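Mlr6093 protein (Mesorhizobium loti, PDB 2QJ8) probably hydrolyses amide carbon-nitrogen bonds or ester bonds as a zinc-dependent enzyme of the aspartoacylase family. Local coordinates at residues S3-L8 with I126-L131; L49-N54 with P85-L90; G53-E58 with G103-R108; S256-K261 with A302-T307. All blocks are in the same frame, centred on the assembly; numbering follows the deposited sequence.

Interaction 1 (S3-L8 with I126-L131); sequences SEAPHL and ISRLLL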
loop_
_atom_site.group_PDB
_atom_site.type_symbol
_atom_site.label_atom_id
_atom_site.label_comp_id
_atom_site.label_asym_id
_atom_site.label_seq_id
_atom_site.Cartn_x
_atom_site.Cartn_y
_atom_site.Cartn_z
ATOM N N SER A 3 -33.677 21.892 13.099
ATOM C CA SER A 3 -32.550 21.092 12.528
ATOM C C SER A 3 -33.061 19.726 12.015
ATOM O O SER A 3 -34.278 19.457 12.046
ATOM C CB SER A 3 -31.409 20.954 13.548
ATOM O OG SER A 3 -31.766 20.103 14.620
ATOM N N GLU A 4 -32.133 18.880 11.562
ATOM C CA GLU A 4 -32.424 17.601 10.908
ATOM C C GLU A 4 -31.889 16.405 11.734
ATOM O O GLU A 4 -30.829 16.482 12.352
ATOM C CB GLU A 4 -31.756 17.720 9.514
ATOM C CG GLU A 4 -31.772 16.566 8.538
ATOM C CD GLU A 4 -31.047 16.926 7.212
ATOM O OE1 GLU A 4 -29.846 17.306 7.229
ATOM O OE2 GLU A 4 -31.670 16.786 6.140
ATOM N N ALA A 5 -32.656 15.323 11.783
ATOM C CA ALA A 5 -32.213 14.103 12.431
ATOM C C ALA A 5 -31.596 13.241 11.307
ATOM O O ALA A 5 -31.817 13.521 10.112
ATOM C CB ALA A 5 -33.393 13.388 13.117
ATOM N N PRO A 6 -30.794 12.223 11.670
ATOM C CA PRO A 6 -30.323 11.357 10.620
ATOM C C PRO A 6 -31.498 10.546 10.064
ATOM O O PRO A 6 -32.405 10.191 10.798
ATOM C CB PRO A 6 -29.302 10.452 11.341
ATOM C CG PRO A 6 -29.745 10.430 12.725
ATOM C CD PRO A 6 -30.280 11.798 12.988
ATOM N N HIS A 7 -31.482 10.272 8.766
ATOM C CA HIS A 7 -32.547 9.500 8.146
ATOM C C HIS A 7 -32.075 8.919 6.840
ATOM O O HIS A 7 -31.064 9.365 6.293
ATOM C CB HIS A 7 -33.748 10.426 7.911
ATOM C CG HIS A 7 -33.424 11.585 7.037
ATOM N ND1 HIS A 7 -32.824 12.728 7.519
ATOM C CD2 HIS A 7 -33.545 11.751 5.701
ATOM C CE1 HIS A 7 -32.596 13.550 6.511
ATOM N NE2 HIS A 7 -33.021 12.981 5.397
ATOM N N LEU A 8 -32.802 7.912 6.365
ATOM C CA LEU A 8 -32.592 7.320 5.064
ATOM C C LEU A 8 -33.530 8.047 4.103
ATOM O O LEU A 8 -34.633 8.432 4.474
ATOM C CB LEU A 8 -32.918 5.827 5.071
ATOM C CG LEU A 8 -32.034 4.920 5.946
ATOM C CD1 LEU A 8 -32.595 3.533 5.995
ATOM C CD2 LEU A 8 -30.599 4.893 5.434
ATOM N N ILE A 126 -25.721 5.563 11.673
ATOM C CA ILE A 126 -25.683 4.119 11.401
ATOM C C ILE A 126 -26.355 3.348 12.542
ATOM O O ILE A 126 -27.101 2.386 12.302
ATOM C CB ILE A 126 -24.207 3.623 11.178
ATOM C CG1 ILE A 126 -23.640 4.213 9.871
ATOM C CG2 ILE A 126 -24.124 2.100 11.143
ATOM C CD1 ILE A 126 -22.112 4.152 9.764
ATOM N N SER A 127 -26.074 3.781 13.761
ATOM C CA SER A 127 -26.599 3.180 14.983
ATOM C C SER A 127 -28.094 3.365 15.179
ATOM O O SER A 127 -28.751 2.462 15.695
ATOM C CB SER A 127 -25.849 3.709 16.209
ATOM O OG SER A 127 -24.456 3.420 16.097
ATOM N N ARG A 128 -28.629 4.520 14.791
ATOM C CA ARG A 128 -30.064 4.762 14.887
ATOM C C ARG A 128 -30.891 4.164 13.737
ATOM O O ARG A 128 -31.991 3.652 13.979
ATOM C CB ARG A 128 -30.348 6.253 15.078
ATOM C CG ARG A 128 -30.031 6.706 16.481
ATOM C CD ARG A 128 -29.897 8.194 16.632
ATOM N NE ARG A 128 -31.101 8.934 16.245
ATOM C CZ ARG A 128 -31.196 10.272 16.194
ATOM N NH1 ARG A 128 -30.155 11.036 16.506
ATOM N NH2 ARG A 128 -32.344 10.860 15.821
ATOM N N LEU A 129 -30.345 4.168 12.517
ATOM C CA LEU A 129 -31.080 3.744 11.323
ATOM C C LEU A 129 -30.819 2.363 10.747
ATOM O O LEU A 129 -31.703 1.810 10.086
ATOM C CB LEU A 129 -30.866 4.786 10.220
ATOM C CG LEU A 129 -31.511 6.125 10.611
ATOM C CD1 LEU A 129 -30.813 7.277 10.011
ATOM C CD2 LEU A 129 -33.002 6.079 10.242
ATOM N N LEU A 130 -29.621 1.825 10.930
ATOM C CA LEU A 130 -29.267 0.544 10.286
ATOM C C LEU A 130 -29.085 -0.590 11.270
ATOM O O LEU A 130 -29.649 -1.660 11.071
ATOM C CB LEU A 130 -28.017 0.722 9.429
ATOM C CG LEU A 130 -28.048 1.794 8.325
ATOM C CD1 LEU A 130 -26.685 1.776 7.586
ATOM C CD2 LEU A 130 -29.168 1.584 7.312
ATOM N N LEU A 131 -28.371 -0.342 12.362
ATOM C CA LEU A 131 -28.129 -1.383 13.362
ATOM C C LEU A 131 -29.367 -2.030 13.963
ATOM O O LEU A 131 -29.355 -3.240 14.152
ATOM C CB LEU A 131 -27.188 -0.899 14.471
ATOM C CG LEU A 131 -25.787 -0.497 14.028
ATOM C CD1 LEU A 131 -24.949 -0.296 15.282
ATOM C CD2 LEU A 131 -25.171 -1.532 13.108
#
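Pro-6 and Leu-129 carry this surface contact, in which the N-terminal segment running into strand 7-8 lies against the last turn of helix 118-129 in the aspartoacylase-type alpha/beta fold. Leu-129 enters with CD1 foremost. That methyl sits over the flat of the peptide joining Pro-6 to His-7, 3.3 Å from Pro-6 C, and also meets Pro-6 CB at 3.8 Å. Leu-129 CB points to the N-terminal segment, and chi1 of -66° sets CG beside the backbone N.

Beside Leu-129 the Pro-6 ring crosses Arg-128 at about a right angle. Pro-6 CD stands over one face of the guanidinium, toward its rim, 3.6 Å from Arg-128 NH1, while Ala-5 CB comes obliquely to Arg-128 NH2 at 3.8 Å. The Arg-128 chain bends at chi3 (59°), and NH1 makes a salt bridge with Asp-124 one turn back in the helix, which helps to fix the plane on which the proline rests. Farther along the strand the contact is thinner: Leu-8 CD2 touches Leu-130 CD2 at 4.1 Å, and Leu-130 packs inward on Leu-49.

No hydrogen bond joins the two segments. The strand is tied instead to Val-23 of strand 16-24, and its entry is shaped locally, His-7 ND1 donating in its ring plane to Ala-5 O at 2.9 Å.

Interaction 2 (L49-N54 with P85-L90); sequences LITGGN and PEINPL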
loop_
_atom_site.group_PDB
_atom_site.type_symbol
_atom_site.label_atom_id
_atom_site.label_comp_id
_atom_site.label_asym_id
_atom_site.label_seq_id
_atom_site.Cartn_x
_atom_site.Cartn_y
_atom_site.Cartn_z
ATOM N N LEU A 49 -26.172 -6.381 7.592
ATOM C CA LEU A 49 -25.576 -5.142 7.155
ATOM C C LEU A 49 -24.156 -5.474 6.747
ATOM O O LEU A 49 -23.452 -6.133 7.498
ATOM C CB LEU A 49 -25.503 -4.112 8.279
ATOM C CG LEU A 49 -24.723 -2.818 8.016
ATOM C CD1 LEU A 49 -25.328 -1.969 6.855
ATOM C CD2 LEU A 49 -24.702 -2.041 9.324
ATOM N N ILE A 50 -23.737 -4.975 5.593
ATOM C CA ILE A 50 -22.366 -5.062 5.118
ATOM C C ILE A 50 -21.785 -3.658 4.988
ATOM O O ILE A 50 -22.306 -2.810 4.246
ATOM C CB ILE A 50 -22.257 -5.775 3.733
ATOM C CG1 ILE A 50 -23.065 -7.064 3.743
ATOM C CG2 ILE A 50 -20.773 -6.004 3.362
ATOM C CD1 ILE A 50 -22.829 -7.920 2.547
ATOM N N THR A 51 -20.675 -3.419 5.682
ATOM C CA THR A 51 -20.008 -2.134 5.688
ATOM C C THR A 51 -18.582 -2.217 5.087
ATOM O O THR A 51 -17.890 -3.216 5.256
ATOM C CB THR A 51 -19.920 -1.527 7.107
ATOM O OG1 THR A 51 -19.224 -2.401 7.999
ATOM C CG2 THR A 51 -21.292 -1.221 7.690
ATOM N N GLY A 52 -18.192 -1.166 4.359
ATOM C CA GLY A 52 -16.813 -0.981 3.874
ATOM C C GLY A 52 -16.365 0.430 4.178
ATOM O O GLY A 52 -17.168 1.268 4.572
ATOM N N GLY A 53 -15.085 0.701 3.994
ATOM C CA GLY A 53 -14.591 2.070 4.055
ATOM C C GLY A 53 -14.607 2.795 5.367
ATOM O O GLY A 53 -14.756 3.997 5.379
ATOM N N ASN A 54 -14.483 2.067 6.476
ATOM C CA ASN A 54 -14.306 2.713 7.780
ATOM C C ASN A 54 -13.001 3.503 7.762
ATOM O O ASN A 54 -12.898 4.521 8.435
ATOM C CB ASN A 54 -14.252 1.701 8.931
ATOM C CG ASN A 54 -13.962 2.376 10.272
ATOM O OD1 ASN A 54 -14.835 3.012 10.831
ATOM N ND2 ASN A 54 -12.734 2.245 10.784
ATOM N N PRO A 85 -21.095 0.786 1.049
ATOM C CA PRO A 85 -19.710 0.516 0.633
ATOM C C PRO A 85 -18.614 1.370 1.206
ATOM O O PRO A 85 -17.532 0.831 1.402
ATOM C CB PRO A 85 -19.763 0.579 -0.933
ATOM C CG PRO A 85 -21.198 0.298 -1.236
ATOM C CD PRO A 85 -21.902 1.096 -0.147
ATOM N N GLU A 86 -18.902 2.638 1.533
ATOM C CA GLU A 86 -17.938 3.556 2.143
ATOM C C GLU A 86 -18.623 4.311 3.269
ATOM O O GLU A 86 -19.268 5.334 3.024
ATOM C CB GLU A 86 -17.391 4.601 1.147
ATOM C CG GLU A 86 -16.668 4.068 -0.066
ATOM C CD GLU A 86 -17.540 3.868 -1.279
ATOM O OE1 GLU A 86 -18.290 4.806 -1.667
ATOM O OE2 GLU A 86 -17.434 2.792 -1.908
ATOM N N ILE A 87 -18.487 3.823 4.497
ATOM C CA ILE A 87 -19.058 4.510 5.645
ATOM C C ILE A 87 -18.272 5.780 6.011
ATOM O O ILE A 87 -18.824 6.640 6.697
ATOM C CB ILE A 87 -19.261 3.600 6.919
ATOM C CG1 ILE A 87 -17.921 3.112 7.527
ATOM C CG2 ILE A 87 -20.219 2.498 6.621
ATOM C CD1 ILE A 87 -18.032 2.229 8.814
ATOM N N ASN A 88 -17.010 5.923 5.567
ATOM C CA ASN A 88 -16.207 7.116 5.887
ATOM C C ASN A 88 -15.697 7.781 4.592
ATOM O O ASN A 88 -14.487 7.734 4.300
ATOM C CB ASN A 88 -15.050 6.743 6.836
ATOM C CG ASN A 88 -14.410 7.951 7.514
ATOM O OD1 ASN A 88 -14.578 9.083 7.086
ATOM N ND2 ASN A 88 -13.627 7.693 8.545
ATOM N N PRO A 89 -16.609 8.396 3.809
ATOM C CA PRO A 89 -16.200 9.058 2.548
ATOM C C PRO A 89 -15.173 10.130 2.694
ATOM O O PRO A 89 -14.375 10.305 1.805
ATOM C CB PRO A 89 -17.519 9.631 1.995
ATOM C CG PRO A 89 -18.448 9.676 3.124
ATOM C CD PRO A 89 -18.065 8.529 4.025
ATOM N N LEU A 90 -15.200 10.872 3.800
ATOM C CA LEU A 90 -14.193 11.874 4.046
ATOM C C LEU A 90 -12.781 11.278 4.057
ATOM O O LEU A 90 -11.902 11.804 3.390
ATOM C CB LEU A 90 -14.471 12.573 5.364
ATOM C CG LEU A 90 -15.650 13.516 5.434
ATOM C CD1 LEU A 90 -15.814 13.953 6.875
ATOM C CD2 LEU A 90 -15.411 14.724 4.533
HETATM O O HOH W 1 -11.861 5.756 10.537
#
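Ile-87, with Asn-54 and Gly-52, forms about half of this buried contact, where strand 47-52 ends beside the loop that follows its parallel neighbour 79-84, at the C-terminal ends of the parallel strands of the alpha/beta core. Ile-87 is gripped by backbone and side chain together. Its N donates nearly straight (169°) to Gly-52 O at 2.9 Å, and its two branches spread over the turn: CG2 reaches Thr-51 CG2 at 4.0 Å, while CG1 lies 3.6 Å from Asn-54 CA and carries CD1 on to Asn-54 CB. Placing CG1 between the backbone N and the carbonyl carbon (chi1 66°) is what brings it onto Asn-54.

Gly-52, bare of side chain, lets Pro-85 O come within 3.0 Å of its carbonyl carbon. Gly-53 then turns with a positive phi of 68°, its CA only 4.1 Å from Glu-86 CA. Leu-293 of the second subunit packs on Pro-85.

Asn-88 N gives a weak bond to Gly-53 O at 3.0 Å. Asn-88 ND2, above the carbonyl plane, bonds Asn-54 O at 3.3 Å and also Thr-99. Asn-88 is the N-cap of helix 89-94, its OD1 accepting from Ala-91 N.

Interaction 3 (G53-E58 with G103-R108); sequences GNHGNE and GKNLNR
Asn-54 reaches across to Asn-105, Leu-106 and Asn-107, joining the loop after strand 47-52 to the loop that leads toward helix 118-129. From CB, which points at the second loop, CG runs anti to the backbone N (chi1 176°) and comes 3.6 Å from Asn-107 CB. The amide then splits its two ends. OD1 lies 3.3 Å from Leu-106 CB and 2.9 Å from Asn-107 N. ND2 donates almost straight (169°) to Asn-105 OD1 at 3.2 Å, with the acceptor in the plane of the Asn-54 amide and the two amide planes 46° apart.

The same Asn-105 OD1 lies 3.3 Å from His-55 CE1, and it accepts a weak bond from Asn-107 N. The imidazole has Asn-54 ND2 over one face, toward the rim, and Asn-105 ND2 in plane at its edge. Water 1 donates to Asn-54 O and accepts from Leu-106 N at 3.2 Å, a second bridge between the loops.

His-55 and Glu-58 fit the HxxE pattern that supplies zinc ligands in M14 relatives, but here no zinc bridges the pair, and Glu-58 caps the turn into helix 60-75 through Gln-60 N and Gly-61 N. The chemistry thus ties loop to loop by one straight amide bond and a water, while Arg-97 O, bonded to His-55 ND1, fixes the ring and the asparagines pack beside it.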
loop_
_atom_site.group_PDB
_atom_site.type_symbol
_atom_site.label_atom_id
_atom_site.label_comp_id
_atom_site.label_asym_id
_atom_site.label_seq_id
_atom_site.Cartn_x
_atom_site.Cartn_y
_atom_site.Cartn_z
ATOM N N GLY A 53 -15.085 0.701 3.994
ATOM C CA GLY A 53 -14.591 2.070 4.055
ATOM C C GLY A 53 -14.607 2.795 5.367
ATOM O O GLY A 53 -14.756 3.997 5.379
ATOM N N ASN A 54 -14.483 2.067 6.476
ATOM C CA ASN A 54 -14.306 2.713 7.780
ATOM C C ASN A 54 -13.001 3.503 7.762
ATOM O O ASN A 54 -12.898 4.521 8.435
ATOM C CB ASN A 54 -14.252 1.701 8.931
ATOM C CG ASN A 54 -13.962 2.376 10.272
ATOM O OD1 ASN A 54 -14.835 3.012 10.831
ATOM N ND2 ASN A 54 -12.734 2.245 10.784
ATOM N N HIS A 55 -11.996 2.987 7.037
ATOM C CA HIS A 55 -10.712 3.669 6.876
ATOM C C HIS A 55 -10.533 4.059 5.433
ATOM O O HIS A 55 -10.970 3.357 4.557
ATOM C CB HIS A 55 -9.564 2.800 7.345
ATOM C CG HIS A 55 -9.628 2.464 8.801
ATOM N ND1 HIS A 55 -9.457 3.410 9.797
ATOM C CD2 HIS A 55 -9.810 1.283 9.432
ATOM C CE1 HIS A 55 -9.568 2.817 10.975
ATOM N NE2 HIS A 55 -9.764 1.527 10.781
ATOM N N GLY A 56 -9.853 5.157 5.178
ATOM C CA GLY A 56 -9.744 5.657 3.808
ATOM C C GLY A 56 -8.679 5.179 2.831
ATOM O O GLY A 56 -8.736 5.490 1.625
ATOM N N ASN A 57 -7.739 4.406 3.323
ATOM C CA ASN A 57 -6.661 3.911 2.486
ATOM C C ASN A 57 -6.834 2.411 2.095
ATOM O O ASN A 57 -5.854 1.739 1.799
ATOM C CB ASN A 57 -5.302 4.264 3.158
ATOM C CG ASN A 57 -5.247 3.943 4.701
ATOM O OD1 ASN A 57 -6.093 3.215 5.259
ATOM N ND2 ASN A 57 -4.205 4.474 5.366
ATOM N N GLU A 58 -8.085 1.944 2.059
ATOM C CA GLU A 58 -8.423 0.560 1.756
ATOM C C GLU A 58 -9.616 0.576 0.849
ATOM O O GLU A 58 -10.731 0.864 1.304
ATOM C CB GLU A 58 -8.762 -0.180 3.055
ATOM C CG GLU A 58 -8.720 -1.713 2.965
ATOM C CD GLU A 58 -9.637 -2.314 1.932
ATOM O OE1 GLU A 58 -10.877 -2.109 2.000
ATOM O OE2 GLU A 58 -9.106 -3.004 1.035
ATOM N N GLY A 103 -10.131 13.774 13.211
ATOM C CA GLY A 103 -9.026 12.872 13.560
ATOM C C GLY A 103 -9.446 11.546 14.172
ATOM O O GLY A 103 -8.578 10.744 14.512
ATOM N N LYS A 104 -10.757 11.262 14.246
ATOM C CA LYS A 104 -11.253 10.077 14.941
ATOM C C LYS A 104 -11.428 8.882 14.030
ATOM O O LYS A 104 -11.740 8.988 12.835
ATOM C CB LYS A 104 -12.571 10.371 15.690
ATOM C CG LYS A 104 -12.493 11.554 16.665
ATOM C CD LYS A 104 -13.817 11.887 17.381
ATOM C CE LYS A 104 -13.599 13.067 18.318
ATOM N NZ LYS A 104 -14.854 13.647 18.887
ATOM N N ASN A 105 -11.184 7.727 14.619
ATOM C CA ASN A 105 -11.398 6.425 13.999
ATOM C C ASN A 105 -12.861 6.148 14.257
ATOM O O ASN A 105 -13.291 5.946 15.402
ATOM C CB ASN A 105 -10.458 5.400 14.631
ATOM C CG ASN A 105 -10.689 3.969 14.169
ATOM O OD1 ASN A 105 -11.620 3.630 13.429
ATOM N ND2 ASN A 105 -9.784 3.113 14.589
ATOM N N LEU A 106 -13.621 6.215 13.174
ATOM C CA LEU A 106 -15.069 6.066 13.160
ATOM C C LEU A 106 -15.578 4.809 13.882
ATOM O O LEU A 106 -16.601 4.851 14.579
ATOM C CB LEU A 106 -15.556 6.107 11.693
ATOM C CG LEU A 106 -17.022 5.838 11.369
ATOM C CD1 LEU A 106 -17.875 6.859 12.086
ATOM C CD2 LEU A 106 -17.267 5.880 9.845
ATOM N N ASN A 107 -14.859 3.717 13.693
ATOM C CA ASN A 107 -15.169 2.441 14.321
ATOM C C ASN A 107 -15.072 2.518 15.847
ATOM O O ASN A 107 -16.022 2.087 16.518
ATOM C CB ASN A 107 -14.270 1.338 13.743
ATOM C CG ASN A 107 -14.629 -0.053 14.242
ATOM O OD1 ASN A 107 -14.345 -0.411 15.387
ATOM N ND2 ASN A 107 -15.195 -0.867 13.356
ATOM N N ARG A 108 -13.995 3.109 16.390
ATOM C CA ARG A 108 -13.861 3.169 17.862
ATOM C C ARG A 108 -14.821 4.130 18.559
ATOM O O ARG A 108 -15.015 4.002 19.778
ATOM C CB ARG A 108 -12.422 3.356 18.411
ATOM C CG ARG A 108 -11.648 4.550 17.931
ATOM C CD ARG A 108 -10.513 5.008 18.880
ATOM N NE ARG A 108 -9.499 5.809 18.169
ATOM C CZ ARG A 108 -9.628 7.080 17.747
ATOM N NH1 ARG A 108 -10.754 7.791 17.925
ATOM N NH2 ARG A 108 -8.614 7.649 17.089
HETATM O O HOH W 1 -11.861 5.756 10.537
#

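Interaction 4 (S256-K261 with A302-T307); sequences SSDQLK and AQSKST
Leu-260 and Ala-302 make the close-packed end of this contact in the C-terminal beta-rich region, where strand 250-261 and the loop entering strand 306-312 come together; both strands pair antiparallel with strand 322-329. Leu-260 CD1 rests on Ala-302 CA at 4.1 Å, and Leu-326 and Val-284 pack around the same two residues. The other methyl, CD2, marks the change to the outer side, meeting Gln-303 NE2 at 4.2 Å as the two side chains run antiparallel alongside one another.

Outward the fit becomes looser and polar. Gln-303, reaching out straight, lays its amide by the Ser-257 carbonyl and puts OE1 3.7 Å from Ser-257 CB. NE2 is 3.5 Å from Ser-257 O, but at a poor angle, so no direct bond forms. Water 2 does the joining: it donates to Ser-257 O at 2.7 Å and accepts from Gln-303 N.

A second, more enclosed polar link follows at Asp-258. The carboxylate is divided between partners, OD2 taking Thr-255 N and OD1 meeting Arg-328 in a salt bridge. Asp-258 OD1 also accepts a hydrogen bond from water 3, which donates to Ser-306 OG as well and lies 3.0 Å from Ser-304 OG. Ser-306 OG in turn donates to Ser-304 O at 2.8 Å, from above the carbonyl plane.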
loop_
_atom_site.group_PDB
_atom_site.type_symbol
_atom_site.label_atom_id
_atom_site.label_comp_id
_atom_site.label_asym_id
_atom_site.label_seq_id
_atom_site.Cartn_x
_atom_site.Cartn_y
_atom_site.Cartn_z
ATOM N N SER A 256 0.460 -13.071 22.653
ATOM C CA SER A 256 1.453 -11.972 22.754
ATOM C C SER A 256 2.864 -12.280 22.262
ATOM O O SER A 256 3.455 -11.440 21.594
ATOM C CB SER A 256 1.492 -11.368 24.154
ATOM O OG SER A 256 0.395 -10.481 24.279
ATOM N N SER A 257 3.363 -13.489 22.497
ATOM C CA SER A 257 4.701 -13.868 21.996
ATOM C C SER A 257 4.813 -13.956 20.429
ATOM O O SER A 257 5.927 -13.984 19.885
ATOM C CB SER A 257 5.163 -15.166 22.639
ATOM O OG SER A 257 4.299 -16.222 22.323
ATOM N N ASP A 258 3.659 -14.003 19.749
ATOM C CA ASP A 258 3.560 -14.067 18.309
ATOM C C ASP A 258 3.485 -12.692 17.648
ATOM O O ASP A 258 3.520 -12.613 16.420
ATOM C CB ASP A 258 2.291 -14.818 17.906
ATOM C CG ASP A 258 2.260 -16.245 18.351
ATOM O OD1 ASP A 258 3.244 -16.954 18.112
ATOM O OD2 ASP A 258 1.203 -16.685 18.860
ATOM N N GLN A 259 3.330 -11.631 18.445
ATOM C CA GLN A 259 3.238 -10.266 17.947
ATOM C C GLN A 259 4.620 -9.659 18.059
ATOM O O GLN A 259 5.019 -9.211 19.123
ATOM C CB GLN A 259 2.223 -9.463 18.766
ATOM C CG GLN A 259 0.794 -9.995 18.653
ATOM C CD GLN A 259 -0.106 -9.426 19.718
ATOM O OE1 GLN A 259 -0.842 -10.155 20.364
ATOM N NE2 GLN A 259 -0.001 -8.128 19.952
ATOM N N LEU A 260 5.359 -9.661 16.954
ATOM C CA LEU A 260 6.727 -9.183 16.961
ATOM C C LEU A 260 6.764 -7.640 16.783
ATOM O O LEU A 260 6.074 -7.074 15.933
ATOM C CB LEU A 260 7.547 -9.934 15.902
ATOM C CG LEU A 260 7.519 -11.467 15.981
ATOM C CD1 LEU A 260 8.329 -12.020 14.839
ATOM C CD2 LEU A 260 8.074 -11.985 17.301
ATOM N N LYS A 261 7.584 -6.995 17.603
ATOM C CA LYS A 261 7.729 -5.540 17.640
ATOM C C LYS A 261 9.185 -5.139 17.384
ATOM O O LYS A 261 10.093 -5.920 17.616
ATOM C CB LYS A 261 7.283 -5.008 19.013
ATOM C CG LYS A 261 5.786 -5.223 19.342
ATOM C CD LYS A 261 5.491 -4.972 20.825
ATOM N N ALA A 302 11.359 -14.859 15.246
ATOM C CA ALA A 302 10.191 -15.609 15.702
ATOM C C ALA A 302 10.508 -16.314 17.045
ATOM O O ALA A 302 11.582 -16.907 17.225
ATOM C CB ALA A 302 9.782 -16.649 14.661
ATOM N N GLN A 303 9.572 -16.226 17.980
ATOM C CA GLN A 303 9.709 -16.863 19.290
ATOM C C GLN A 303 9.214 -18.309 19.316
ATOM O O GLN A 303 9.385 -18.985 20.327
ATOM C CB GLN A 303 9.005 -16.047 20.361
ATOM C CG GLN A 303 9.589 -14.663 20.500
ATOM C CD GLN A 303 8.972 -13.866 21.627
ATOM O OE1 GLN A 303 8.732 -14.378 22.722
ATOM N NE2 GLN A 303 8.751 -12.593 21.371
ATOM N N SER A 304 8.591 -18.779 18.235
ATOM C CA SER A 304 8.133 -20.156 18.140
ATOM C C SER A 304 7.857 -20.506 16.693
ATOM O O SER A 304 7.768 -19.622 15.830
ATOM C CB SER A 304 6.840 -20.394 18.954
ATOM O OG SER A 304 5.707 -19.931 18.252
ATOM N N LYS A 305 7.700 -21.805 16.445
ATOM C CA LYS A 305 7.362 -22.291 15.125
ATOM C C LYS A 305 5.957 -21.782 14.896
ATOM O O LYS A 305 5.097 -21.976 15.740
ATOM C CB LYS A 305 7.417 -23.825 15.055
ATOM C CG LYS A 305 7.125 -24.366 13.679
ATOM C CD LYS A 305 7.212 -25.853 13.621
ATOM C CE LYS A 305 6.863 -26.340 12.228
ATOM N NZ LYS A 305 7.814 -25.847 11.189
ATOM N N SER A 306 5.746 -21.083 13.786
ATOM C CA SER A 306 4.473 -20.455 13.508
ATOM C C SER A 306 4.334 -20.105 12.033
ATOM O O SER A 306 5.275 -20.319 11.251
ATOM C CB SER A 306 4.363 -19.191 14.378
ATOM O OG SER A 306 5.603 -18.494 14.382
ATOM N N THR A 307 3.139 -19.622 11.661
ATOM C CA THR A 307 2.834 -19.169 10.302
ATOM C C THR A 307 2.770 -17.667 10.293
ATOM O O THR A 307 2.330 -17.064 11.260
ATOM C CB THR A 307 1.490 -19.763 9.788
ATOM O OG1 THR A 307 1.599 -21.193 9.783
ATOM C CG2 THR A 307 1.169 -19.314 8.379
HETATM O O HOH W 2 7.003 -15.245 17.764
HETATM O O HOH W 3 5.511 -17.324 16.779
#

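From the N terminus, interaction 1 closes the longest of the three loops in this half of the chain, bringing residues 3-8 to the end of helix 118-129. Interactions 2 and 3 nest inside it. They start from the same turn, sharing Gly-53 and Asn-54, but close at 85-90 and then at 103-108; their centres lie 9 Å apart and water 1 serves both. Interaction 1 touches interaction 2 where Leu-131 packs on Leu-49 and Ile-126 on Ile-87, so the helix meets the central strand and the loop after strand 79-84. Interaction 4 opens later, in series, on the far side of the chain's centre from interactions 1 and 2, and joins strands of the C-terminal beta-rich region.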